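Local coordinates for CLIP-associating protein 2 (PDB 3WOZ) that probably binds tubulin through its TOG domains and contributes to the control of microtubule dynamics, at residues Leu112-Thr115 with Arg116-Pro120. Residues are numbered along the deposited sequence; the frame is centred on the assembly and turned at random.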
ATOM      1  N   LEU A 112      -6.590   1.359   2.240  1.00 33.74           N
ATOM      2  CA  LEU A 112      -5.219   1.565   2.710  1.00 33.86           C
ATOM      3  C   LEU A 112      -5.149   1.665   4.230  1.00 34.23           C
ATOM      4  O   LEU A 112      -4.242   1.100   4.843  1.00 34.09           O
ATOM      5  CB  LEU A 112      -4.599   2.824   2.091  1.00 33.62           C
ATOM      6  CG  LEU A 112      -4.077   2.784   0.655  1.00 33.53           C
ATOM      7  CD1 LEU A 112      -3.795   4.204   0.172  1.00 32.96           C
ATOM      8  CD2 LEU A 112      -2.819   1.906   0.537  1.00 33.66           C
ATOM      9  N   ASP A 113      -6.097   2.392   4.828  1.00 34.49           N
ATOM     10  CA  ASP A 113      -6.126   2.580   6.279  1.00 35.07           C
ATOM     11  C   ASP A 113      -6.364   1.249   6.991  1.00 35.29           C
ATOM     12  O   ASP A 113      -5.719   0.954   7.998  1.00 35.29           O
ATOM     13  CB  ASP A 113      -7.209   3.592   6.688  1.00 35.45           C
ATOM     14  CG  ASP A 113      -6.901   5.013   6.236  1.00 36.32           C
ATOM     15  OD1 ASP A 113      -5.750   5.328   5.852  1.00 36.57           O
ATOM     16  OD2 ASP A 113      -7.830   5.837   6.276  1.00 39.10           O
ATOM     17  N   ILE A 114      -7.293   0.458   6.456  1.00 35.42           N
ATOM     18  CA  ILE A 114      -7.587  -0.879   6.969  1.00 35.77           C
ATOM     19  C   ILE A 114      -6.337  -1.762   6.876  1.00 35.80           C
ATOM     20  O   ILE A 114      -5.945  -2.388   7.857  1.00 35.64           O
ATOM     21  CB  ILE A 114      -8.782  -1.531   6.209  1.00 35.91           C
ATOM     22  CG1 ILE A 114     -10.060  -0.696   6.371  1.00 36.05           C
ATOM     23  CG2 ILE A 114      -9.014  -2.976   6.655  1.00 36.30           C
ATOM     24  CD1 ILE A 114     -10.511  -0.485   7.794  1.00 37.47           C
ATOM     25  N   THR A 115      -5.714  -1.789   5.699  1.00 35.93           N
ATOM     26  CA  THR A 115      -4.459  -2.519   5.483  1.00 36.23           C
ATOM     27  C   THR A 115      -3.420  -2.143   6.530  1.00 36.63           C
ATOM     28  O   THR A 115      -2.838  -3.013   7.168  1.00 36.98           O
ATOM     29  CB  THR A 115      -3.878  -2.243   4.077  1.00 35.77           C
ATOM     30  OG1 THR A 115      -4.852  -2.589   3.091  1.00 36.44           O
ATOM     31  CG2 THR A 115      -2.600  -3.061   3.829  1.00 35.79           C
ATOM     32  N   ARG A 116      -3.212  -0.845   6.711  1.00 37.34           N
ATOM     33  CA  ARG A 116      -2.168  -0.332   7.598  1.00 38.37           C
ATOM     34  C   ARG A 116      -2.323  -0.788   9.043  1.00 38.61           C
ATOM     35  O   ARG A 116      -1.323  -0.993   9.734  1.00 38.62           O
ATOM     36  CB  ARG A 116      -2.126   1.191   7.527  1.00 38.44           C
ATOM     37  CG  ARG A 116      -0.762   1.815   7.808  1.00 39.94           C
ATOM     38  CD  ARG A 116      -0.714   3.239   7.236  1.00 41.57           C
ATOM     39  NE  ARG A 116      -1.870   4.002   7.695  1.00 45.18           N
ATOM     40  CZ  ARG A 116      -2.802   4.545   6.917  1.00 45.35           C
ATOM     41  NH1 ARG A 116      -2.746   4.461   5.588  1.00 43.76           N
ATOM     42  NH2 ARG A 116      -3.796   5.199   7.490  1.00 47.37           N
ATOM     43  N   GLU A 117      -3.569  -0.953   9.488  1.00 38.85           N
ATOM     44  CA  GLU A 117      -3.840  -1.372  10.862  1.00 39.49           C
ATOM     45  C   GLU A 117      -4.047  -2.881  11.006  1.00 39.25           C
ATOM     46  O   GLU A 117      -4.254  -3.370  12.114  1.00 39.49           O
ATOM     47  CB  GLU A 117      -5.042  -0.601  11.449  1.00 39.78           C
ATOM     48  CG  GLU A 117      -6.404  -0.992  10.872  1.00 41.35           C
ATOM     49  CD  GLU A 117      -7.547  -0.099  11.360  1.00 43.85           C
ATOM     50  OE1 GLU A 117      -7.294   1.052  11.770  1.00 44.80           O
ATOM     51  OE2 GLU A 117      -8.711  -0.550  11.323  1.00 44.81           O
ATOM     52  N   SER A 118      -3.981  -3.615   9.897  1.00 38.97           N
ATOM     53  CA  SER A 118      -4.297  -5.048   9.918  1.00 38.92           C
ATOM     54  C   SER A 118      -3.089  -5.996   9.784  1.00 38.77           C
ATOM     55  O   SER A 118      -3.236  -7.204   9.921  1.00 38.64           O
ATOM     56  CB  SER A 118      -5.330  -5.383   8.837  1.00 38.77           C
ATOM     57  OG  SER A 118      -6.494  -4.583   8.969  1.00 38.69           O
ATOM     58  N   PHE A 119      -1.907  -5.450   9.522  1.00 38.86           N
ATOM     59  CA  PHE A 119      -0.739  -6.283   9.213  1.00 38.84           C
ATOM     60  C   PHE A 119       0.477  -5.852  10.020  1.00 38.88           C
ATOM     61  O   PHE A 119       0.561  -4.692  10.404  1.00 39.02           O
ATOM     62  CB  PHE A 119      -0.421  -6.214   7.714  1.00 38.37           C
ATOM     63  CG  PHE A 119      -1.467  -6.841   6.840  1.00 38.38           C
ATOM     64  CD1 PHE A 119      -1.474  -8.218   6.617  1.00 37.96           C
ATOM     65  CD2 PHE A 119      -2.443  -6.057   6.226  1.00 37.71           C
ATOM     66  CE1 PHE A 119      -2.438  -8.802   5.802  1.00 37.19           C
ATOM     67  CE2 PHE A 119      -3.414  -6.635   5.412  1.00 36.86           C
ATOM     68  CZ  PHE A 119      -3.411  -8.008   5.198  1.00 37.37           C
ATOM     69  N   PRO A 120       1.435  -6.776  10.264  1.00 39.22           N
ATOM     70  CA  PRO A 120       2.639  -6.376  11.006  1.00 39.42           C
ATOM     71  C   PRO A 120       3.348  -5.202  10.337  1.00 39.45           C
ATOM     72  O   PRO A 120       3.418  -5.144   9.112  1.00 39.40           O
ATOM     73  CB  PRO A 120       3.523  -7.630  10.966  1.00 39.32           C
ATOM     74  CG  PRO A 120       2.577  -8.760  10.725  1.00 39.62           C
ATOM     75  CD  PRO A 120       1.476  -8.198   9.870  1.00 39.04           C
TER
HETATM   76  O   HOH W   1      -5.450   2.976  10.011  1.00 48.03           O
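Asp113 holds CG beside its backbone N (chi1 -68°), while Arg116 starts with CG roughly opposite its own N (chi1 -152°) and bends at chi3 (51°), which brings the guanidinium back along the helix. The two side chains lie side by side, pointing the same way. Arg116 NH2 lies 2.6 Å from Asp113 OD1 in a salt bridge, and NH1 adds a weak bond to the same oxygen. The guanidinium and carboxylate planes stand 72° apart. NH2 approaches OD1 from above the carboxylate plane, not within it. Gln109 also bonds OD1 from one turn earlier. One face of the guanidinium lies over Asp113 CA and Leu112 O. Tyr150 and Thr153 of helix 141-155 touch the arginine as well. A leucine in its place would probably leave the Asp113 carboxylate without its cationic mate.

Arg116 N bonds Leu112 O at 2.9 Å. Ser118 N bonds Thr115 O at 3.0 Å, a step of three residues. Ser118 OG turns back to donate to Ile114 O at 2.5 Å, from above the carbonyl plane. A water links Asp113 O to Glu117 OE1. The Phe119 ring sets its edge against Thr115 O, with CD2 3.2 Å away and the oxygen in the ring plane. CD2 also meets Thr115 CG2 at 3.8 Å, while Thr115 OG1 bonds Ala111 O. The Phe119 side chain also touches Leu81 and Leu85. This is the C-terminal part of helix 102-118, leading through Phe119 and Pro120 into helix 121-133 of the HEAT-repeat TOG domain.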